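Local coordinates for mitogen activated protein kinase, putative (Leishmania donovani, PDB 4QNY) that probably transfers phosphate from ATP to serine and threonine residues of target proteins as a MAP-type kinase, and binds an ATP analogue and magnesium, at residues A[9-14]-A[51-56]; A[20-25]-A[88-93]; A[214-219]-A[285-290]. All blocks are in the same frame, centred on the assembly; numbering follows the deposited sequence.

Interaction 1: residues A[9-14]-A[51-56]; sequences AELQAE and MKRVNK. With ANP (phosphoaminophosphonic acid-adenylate ester), chain D.
E14 of helix 8-16 and R53 of strand 47-54 meet as two flat groups lying almost in one plane: carboxylate and guanidinium are 4° apart, although the two side chains run to their meeting at about a right angle. R53 offers its side, with NE and NH2 each taking a different oxygen. NE of R53 donates to OE1 of E14 at 2.8 Å, and NH2 of R53 donates to OE2 of E14 at 2.9 Å. Both N-H...O angles are 171°, and both oxygens accept through their syn lone pairs, so the evidence is for a little-distorted bidentate salt bridge that fixes the rotation of both groups. OE1 is also hydrogen-bonded to the hydroxyl of Y102, giving this oxygen a second protein partner. R53 gets there with CG anti to its backbone N (chi1 -171°) and the chain extended as far as NE, a shape that carries the charge off the strand to the helix. L11, in one of its two modelled conformers, lies against the chain just short of the guanidinium, with its CD2 3.8 Å from CD of R53 and oblique to the guanidinium plane.

Strand 47-54 is the central strand of the five-stranded antiparallel sheet of the kinase N-lobe, and helix 8-16 lies against one face of it. K52, next to R53, leaves from the other face and extends fully to the nucleotide. NZ of K52 donates to O2A of the ATP analogue at 2.8 Å and also to O2G and O3A, thus touching both the alpha and gamma phosphate groups. A salt bridge joins NZ to E71 of helix 62-77, as in the lysine-glutamate pair of active kinases, and is consistent with such a conformation.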
# COMPACT_ATOMS: atom_id res chain seq x y z
N ALA A 9 9.22 27.57 3.56
CA ALA A 9 10.07 28.48 2.80
C ALA A 9 11.41 27.84 2.47
O ALA A 9 11.97 28.07 1.40
CB ALA A 9 10.27 29.78 3.57
N GLU A 10 11.92 27.04 3.40
CA GLU A 10 13.18 26.33 3.17
C GLU A 10 13.00 25.28 2.09
O GLU A 10 13.89 25.06 1.27
CB GLU A 10 13.68 25.69 4.47
CG GLU A 10 15.08 25.11 4.35
CD GLU A 10 15.56 24.47 5.64
OE1 GLU A 10 15.05 24.84 6.72
OE2 GLU A 10 16.44 23.59 5.57
N LEU A 11 11.84 24.64 2.08
CA LEU A 11 11.52 23.65 1.07
C LEU A 11 11.31 24.32 -0.29
O LEU A 11 11.71 23.78 -1.32
CB LEU A 11 10.28 22.85 1.46
CG LEU A 11 10.39 21.98 2.72
CD1 LEU A 11 9.01 21.53 3.18
CD2 LEU A 11 11.29 20.78 2.48
N GLN A 12 10.69 25.49 -0.27
CA GLN A 12 10.43 26.25 -1.49
C GLN A 12 11.72 26.67 -2.18
O GLN A 12 11.86 26.54 -3.39
CB GLN A 12 9.57 27.48 -1.18
CG GLN A 12 9.28 28.36 -2.39
CD GLN A 12 8.29 27.73 -3.35
OE1 GLN A 12 7.07 27.82 -3.15
NE2 GLN A 12 8.80 27.09 -4.40
N ALA A 13 12.66 27.18 -1.39
CA ALA A 13 13.96 27.60 -1.91
C ALA A 13 14.72 26.41 -2.48
O ALA A 13 15.41 26.52 -3.49
CB ALA A 13 14.78 28.27 -0.81
N GLU A 14 14.57 25.26 -1.83
CA GLU A 14 15.22 24.03 -2.26
C GLU A 14 14.65 23.56 -3.60
O GLU A 14 15.40 23.15 -4.49
CB GLU A 14 15.05 22.94 -1.21
CG GLU A 14 15.99 21.76 -1.37
CD GLU A 14 15.75 20.68 -0.32
OE1 GLU A 14 14.61 20.18 -0.23
OE2 GLU A 14 16.71 20.34 0.41
N MET A 51 4.09 16.63 -4.22
CA MET A 51 5.54 16.50 -4.27
C MET A 51 6.07 15.72 -3.07
O MET A 51 5.83 16.09 -1.92
CB MET A 51 6.20 17.88 -4.32
CG MET A 51 5.87 18.68 -5.57
SD MET A 51 6.85 20.18 -5.72
CE MET A 51 8.51 19.50 -5.82
N LYS A 52 6.78 14.63 -3.35
CA LYS A 52 7.29 13.75 -2.31
C LYS A 52 8.81 13.89 -2.17
O LYS A 52 9.56 13.47 -3.05
CB LYS A 52 6.92 12.30 -2.63
CG LYS A 52 7.30 11.29 -1.56
CD LYS A 52 6.82 9.90 -1.95
CE LYS A 52 7.14 8.88 -0.87
NZ LYS A 52 6.62 7.53 -1.22
N ARG A 53 9.24 14.49 -1.06
CA ARG A 53 10.66 14.70 -0.83
C ARG A 53 11.33 13.44 -0.27
O ARG A 53 10.77 12.77 0.59
CB ARG A 53 10.89 15.87 0.14
CG ARG A 53 12.34 16.30 0.27
CD ARG A 53 12.52 17.40 1.31
NE ARG A 53 13.87 17.95 1.32
CZ ARG A 53 14.86 17.51 2.09
NH1 ARG A 53 14.65 16.50 2.93
NH2 ARG A 53 16.06 18.07 2.03
N VAL A 54 12.51 13.14 -0.78
CA VAL A 54 13.32 12.04 -0.27
C VAL A 54 14.56 12.61 0.42
O VAL A 54 15.37 13.28 -0.23
CB VAL A 54 13.74 11.07 -1.39
CG1 VAL A 54 14.60 9.96 -0.83
CG2 VAL A 54 12.51 10.50 -2.08
N ASN A 55 14.71 12.36 1.71
CA ASN A 55 15.79 12.98 2.48
C ASN A 55 17.09 12.18 2.46
O ASN A 55 17.18 11.11 1.85
CB ASN A 55 15.35 13.23 3.92
CG ASN A 55 14.83 11.98 4.61
OD1 ASN A 55 15.14 10.85 4.21
ND2 ASN A 55 14.03 12.17 5.66
N LYS A 56 18.10 12.72 3.14
CA LYS A 56 19.46 12.20 3.08
C LYS A 56 19.62 10.79 3.65
O LYS A 56 20.54 10.06 3.28
CB LYS A 56 20.41 13.15 3.82
PG ANP D . 7.79 5.57 1.49
O1G ANP D . 8.27 6.98 1.55
O2G ANP D . 7.74 5.10 -0.01
O3G ANP D . 8.82 4.64 2.27
PB ANP D . 5.58 6.85 2.71
O1B ANP D . 6.56 7.60 3.55
O2B ANP D . 4.33 6.53 3.58
N3B ANP D . 6.25 5.40 2.18
PA ANP D . 3.69 7.75 0.89
O1A ANP D . 2.86 6.66 1.44
O2A ANP D . 3.84 7.68 -0.63
O3A ANP D . 5.18 7.72 1.48
O5' ANP D . 3.06 9.13 1.34
C5' ANP D . 2.69 9.39 2.71
C4' ANP D . 1.34 10.07 2.73
O4' ANP D . 1.35 11.21 1.84
C3' ANP D . 0.17 9.22 2.26
O3' ANP D . -0.33 8.40 3.30
C2' ANP D . -0.85 10.29 1.83
O2' ANP D . -1.61 10.76 2.94
C1' ANP D . 0.06 11.40 1.29
N9 ANP D . 0.17 11.41 -0.16
C8 ANP D . 1.07 10.71 -0.92
N7 ANP D . 0.95 10.90 -2.22
C5 ANP D . -0.11 11.79 -2.31
C6 ANP D . -0.75 12.40 -3.41
N6 ANP D . -0.39 12.19 -4.68
N1 ANP D . -1.78 13.24 -3.16
C2 ANP D . -2.14 13.45 -1.89
N3 ANP D . -1.62 12.94 -0.77
C4 ANP D . -0.60 12.11 -1.05

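Interaction 2: residues A[20-25]-A[88-93]; sequences DRYLLE and NILTPE
Y22 and N88 stand on the two outermost strands of the five-stranded N-lobe sheet of the protein kinase fold, 22-31 and 86-90, and their side chains meet across the sheet face that helix 8-16 helps to cover. Between them in the sheet lie three strands, two of which supply M51 and V104 as neighbours of the tyrosine, so the contact is made by side chains spanning the strands and not by backbone pairing.

The polar part is a single hydrogen bond, from ND2 of N88 to OH of Y22 at 3.1 Å. Its N-H...O angle of 145° shows it to be bent, and the hydroxyl is tilted out of the amide plane. ND2 arrives at the edge of the ring, close to its plane, while ring and amide planes stand 70° apart. CB of N88 is also close, 3.4 Å from OH of Y22.

The apolar part is made by L90, in one of its two modelled conformers. Its CD1 sits 3.7 Å from CE2 of Y22, approaching the ring obliquely. Y22 has CG anti to its carbonyl carbon and beside the backbone N (chi1 -55°), which turns the ring toward strand 86-90. One face of that ring carries CB of R21, 4.0 Å above its plane and offset toward the rim.

R21 makes only a loose van der Waals approach to N88. ND2 of N88 lies over a face of the R21 guanidinium, 4.4 Å from NH1 of R21, whereas the charge of R21 is paired through NH2 with D41 on strand 34-41. The other end of the N88 amide turns back to its own strand, where OD1 of N88 takes a weak bond from N of I89 at 2.7 Å.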
# COMPACT_ATOMS: atom_id res chain seq x y z
N ASP A 20 11.87 25.88 -11.08
CA ASP A 20 11.14 27.06 -10.64
C ASP A 20 9.63 26.92 -10.83
O ASP A 20 8.86 27.77 -10.39
CB ASP A 20 11.64 28.29 -11.40
CG ASP A 20 11.84 29.49 -10.49
OD1 ASP A 20 12.08 29.29 -9.28
OD2 ASP A 20 11.77 30.64 -10.99
N ARG A 21 9.22 25.83 -11.47
CA ARG A 21 7.81 25.58 -11.79
C ARG A 21 6.89 25.55 -10.57
O ARG A 21 5.82 26.15 -10.57
CB ARG A 21 7.67 24.26 -12.55
CG ARG A 21 7.97 24.36 -14.03
CD ARG A 21 8.09 22.98 -14.69
NE ARG A 21 6.85 22.21 -14.64
CZ ARG A 21 6.54 21.26 -15.51
NH1 ARG A 21 7.36 20.96 -16.50
NH2 ARG A 21 5.39 20.60 -15.39
N TYR A 22 7.33 24.85 -9.52
CA TYR A 22 6.43 24.46 -8.44
C TYR A 22 6.36 25.46 -7.29
O TYR A 22 7.37 25.83 -6.69
CB TYR A 22 6.84 23.09 -7.92
CG TYR A 22 6.90 22.04 -9.01
CD1 TYR A 22 5.74 21.46 -9.49
CD2 TYR A 22 8.11 21.66 -9.56
CE1 TYR A 22 5.78 20.51 -10.50
CE2 TYR A 22 8.17 20.71 -10.57
CZ TYR A 22 7.00 20.14 -11.03
OH TYR A 22 7.05 19.19 -12.03
N LEU A 23 5.13 25.90 -6.99
CA LEU A 23 4.86 26.77 -5.85
C LEU A 23 4.27 25.94 -4.72
O LEU A 23 3.22 25.31 -4.88
CB LEU A 23 3.91 27.91 -6.26
CG LEU A 23 3.50 29.05 -5.30
CD1 LEU A 23 2.76 30.12 -6.09
CD2 LEU A 23 2.63 28.60 -4.13
N LEU A 24 4.93 25.94 -3.57
CA LEU A 24 4.49 25.15 -2.43
C LEU A 24 3.38 25.84 -1.65
O LEU A 24 3.40 27.06 -1.46
CB LEU A 24 5.66 24.85 -1.50
CG LEU A 24 6.86 24.16 -2.14
CD1 LEU A 24 7.85 23.74 -1.08
CD2 LEU A 24 6.42 22.96 -2.96
N GLU A 25 2.41 25.06 -1.19
CA GLU A 25 1.28 25.60 -0.44
C GLU A 25 1.21 25.05 0.98
O GLU A 25 1.17 25.82 1.95
CB GLU A 25 -0.03 25.32 -1.17
CG GLU A 25 -0.20 26.12 -2.45
CD GLU A 25 -1.57 25.95 -3.08
OE1 GLU A 25 -2.23 24.92 -2.80
OE2 GLU A 25 -1.99 26.83 -3.86
N ASN A 88 6.82 14.10 -12.58
CA ASN A 88 8.20 14.56 -12.71
C ASN A 88 9.15 13.96 -11.66
O ASN A 88 8.71 13.47 -10.62
CB ASN A 88 8.25 16.09 -12.62
CG ASN A 88 9.37 16.69 -13.44
OD1 ASN A 88 10.39 16.05 -13.68
ND2 ASN A 88 9.19 17.93 -13.88
N ILE A 89 10.44 14.02 -11.96
CA ILE A 89 11.49 13.61 -11.02
C ILE A 89 12.55 14.70 -10.92
O ILE A 89 13.36 14.88 -11.83
CB ILE A 89 12.16 12.29 -11.44
CG1 ILE A 89 11.12 11.18 -11.61
CG2 ILE A 89 13.21 11.88 -10.42
CD1 ILE A 89 10.47 10.75 -10.32
N LEU A 90 12.54 15.44 -9.81
CA LEU A 90 13.47 16.55 -9.62
C LEU A 90 14.73 16.11 -8.89
O LEU A 90 14.68 15.71 -7.73
CB LEU A 90 12.79 17.68 -8.85
CG LEU A 90 11.47 18.20 -9.43
CD1 LEU A 90 10.94 19.35 -8.60
CD2 LEU A 90 11.65 18.62 -10.88
N THR A 91 15.86 16.19 -9.58
CA THR A 91 17.15 15.80 -9.01
C THR A 91 18.18 16.91 -9.15
O THR A 91 18.16 17.67 -10.12
CB THR A 91 17.68 14.53 -9.70
OG1 THR A 91 17.66 14.73 -11.12
CG2 THR A 91 16.82 13.33 -9.35
N PRO A 92 19.09 17.03 -8.17
CA PRO A 92 20.17 18.03 -8.22
C PRO A 92 21.15 17.75 -9.36
O PRO A 92 21.56 16.61 -9.55
CB PRO A 92 20.86 17.88 -6.86
CG PRO A 92 19.85 17.21 -5.98
CD PRO A 92 19.09 16.30 -6.89
N GLU A 93 21.52 18.79 -10.10
CA GLU A 93 22.43 18.65 -11.23
C GLU A 93 23.84 18.27 -10.77
O GLU A 93 24.56 17.57 -11.48
CB GLU A 93 22.47 19.94 -12.05

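Interaction 3: residues A[214-219]-A[285-290]; sequences CILGEL and LDLLRH
L216 and L288 both hold CG anti to the backbone N, with chi1 at 174° and -179°, and this swings each branched end across to the opposing helix. The two side chains cross obliquely and each passes the root of the other. CD2 of L216 presses on the backbone of the facing helix, 3.7 Å from CA of L288, and it also meets CB of L288 at 3.8 Å. In return, CD1 of L288 is directed at G217, lying 3.6 Å from N of G217 and 3.8 Å from CA of G217. The same methyl also touches L216, being 3.9 Å from CG of L216. Since G217 has no side chain, the leucine methyl lies directly on the helix backbone.

The helices concerned, 206-219 and 282-291, correspond to helices F and H of the protein kinase C-lobe, the former being the hydrophobic centre of that lobe in this family. Their axes come within 9.5 Å and run roughly antiparallel, at 146° between N-to-C directions. L287 adds a flanking contact, its CG 4.2 Å from CD2 of L216, and is also packed on F310. L216 reaches on to I127 and I131 of helix 124-143, so this one side chain touches two other helices.

L288 packs in addition on W273 of helix 273-276, and the carbonyl O of G217 is hydrogen-bonded to the hydroxyl of Y277. R289 forms a salt bridge with D286 on its own helix, NE and NH2 of R289 both reaching OD1 of D286.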
# COMPACT_ATOMS: atom_id res chain seq x y z
N CYS A 214 -8.65 -6.38 5.17
CA CYS A 214 -8.52 -5.55 6.36
C CYS A 214 -9.16 -4.18 6.13
O CYS A 214 -9.85 -3.65 7.00
CB CYS A 214 -7.05 -5.37 6.74
SG CYS A 214 -6.19 -6.91 7.16
N ILE A 215 -8.92 -3.62 4.95
CA ILE A 215 -9.50 -2.34 4.57
C ILE A 215 -11.02 -2.45 4.44
O ILE A 215 -11.75 -1.56 4.88
CB ILE A 215 -8.89 -1.83 3.24
CG1 ILE A 215 -7.42 -1.48 3.44
CG2 ILE A 215 -9.65 -0.61 2.74
CD1 ILE A 215 -6.69 -1.14 2.16
N LEU A 216 -11.48 -3.55 3.85
CA LEU A 216 -12.92 -3.80 3.72
C LEU A 216 -13.57 -3.91 5.10
O LEU A 216 -14.68 -3.43 5.31
CB LEU A 216 -13.17 -5.07 2.91
CG LEU A 216 -14.62 -5.55 2.81
CD1 LEU A 216 -15.51 -4.47 2.22
CD2 LEU A 216 -14.72 -6.83 1.99
N GLY A 217 -12.86 -4.54 6.03
CA GLY A 217 -13.36 -4.71 7.38
C GLY A 217 -13.56 -3.39 8.09
O GLY A 217 -14.47 -3.24 8.91
N GLU A 218 -12.71 -2.42 7.78
CA GLU A 218 -12.80 -1.10 8.39
C GLU A 218 -13.84 -0.22 7.69
O GLU A 218 -14.54 0.55 8.34
CB GLU A 218 -11.43 -0.41 8.37
CG GLU A 218 -10.38 -1.10 9.22
CD GLU A 218 -9.05 -0.37 9.21
OE1 GLU A 218 -9.05 0.87 9.35
OE2 GLU A 218 -8.01 -1.05 9.06
N LEU A 219 -13.93 -0.35 6.37
CA LEU A 219 -14.91 0.40 5.59
C LEU A 219 -16.33 0.02 5.97
O LEU A 219 -17.24 0.85 5.94
CB LEU A 219 -14.69 0.17 4.09
CG LEU A 219 -13.46 0.82 3.46
CD1 LEU A 219 -13.23 0.30 2.05
CD2 LEU A 219 -13.60 2.34 3.45
N LEU A 285 -20.21 -9.56 3.55
CA LEU A 285 -19.63 -10.36 4.62
C LEU A 285 -18.98 -11.63 4.09
O LEU A 285 -18.10 -12.20 4.73
CB LEU A 285 -20.69 -10.70 5.66
CG LEU A 285 -21.20 -9.49 6.46
CD1 LEU A 285 -22.16 -9.93 7.55
CD2 LEU A 285 -20.03 -8.72 7.05
N ASP A 286 -19.42 -12.08 2.91
CA ASP A 286 -18.80 -13.25 2.29
C ASP A 286 -17.47 -12.88 1.65
O ASP A 286 -16.49 -13.61 1.78
CB ASP A 286 -19.73 -13.87 1.25
CG ASP A 286 -19.06 -15.00 0.50
OD1 ASP A 286 -18.84 -16.06 1.11
OD2 ASP A 286 -18.75 -14.83 -0.70
N LEU A 287 -17.45 -11.75 0.95
CA LEU A 287 -16.23 -11.26 0.32
C LEU A 287 -15.18 -10.97 1.39
O LEU A 287 -14.00 -11.25 1.21
CB LEU A 287 -16.51 -10.01 -0.51
CG LEU A 287 -15.30 -9.41 -1.24
CD1 LEU A 287 -14.73 -10.41 -2.23
CD2 LEU A 287 -15.68 -8.11 -1.93
N LEU A 288 -15.63 -10.41 2.51
CA LEU A 288 -14.76 -10.12 3.64
C LEU A 288 -14.20 -11.41 4.24
O LEU A 288 -13.01 -11.49 4.54
CB LEU A 288 -15.52 -9.33 4.71
CG LEU A 288 -14.74 -8.91 5.95
CD1 LEU A 288 -13.56 -8.04 5.57
CD2 LEU A 288 -15.64 -8.20 6.94
N ARG A 289 -15.06 -12.40 4.40
CA ARG A 289 -14.67 -13.70 4.94
C ARG A 289 -13.63 -14.38 4.05
O ARG A 289 -12.64 -14.92 4.55
CB ARG A 289 -15.89 -14.60 5.08
CG ARG A 289 -15.57 -16.06 5.38
CD ARG A 289 -16.65 -16.98 4.84
NE ARG A 289 -16.76 -16.89 3.39
CZ ARG A 289 -16.05 -17.61 2.53
NH1 ARG A 289 -15.16 -18.49 2.98
NH2 ARG A 289 -16.22 -17.46 1.22
N HIS A 290 -13.86 -14.35 2.75
CA HIS A 290 -13.00 -15.04 1.80
C HIS A 290 -11.67 -14.30 1.60
O HIS A 290 -10.64 -14.92 1.33
CB HIS A 290 -13.72 -15.21 0.46
CG HIS A 290 -13.26 -16.40 -0.32
ND1 HIS A 290 -13.95 -16.89 -1.41
CD2 HIS A 290 -12.18 -17.21 -0.17
CE1 HIS A 290 -13.32 -17.94 -1.90
NE2 HIS A 290 -12.24 -18.15 -1.17

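How the interactions relate
Interactions 1 and 2 both belong to the N-lobe, with centres 9 Å apart, and act on the same five-stranded sheet. Q12 ties them directly, its amide probably bonding to the backbone of L24 and Y22. Interaction 3 lies in the C-lobe, its centre about 38 Å from that of interaction 1 and 40 Å from that of interaction 2. There all four touching residues are buried, whereas E14 of interaction 1 and R21 of interaction 2 are partly exposed. A charged pair joins helix to sheet in interaction 1; one neutral hydrogen bond with apolar packing joins edge strands in interaction 2; leucine methyls meet side chains and glycine backbone in interaction 3, with no polar bond between the segments.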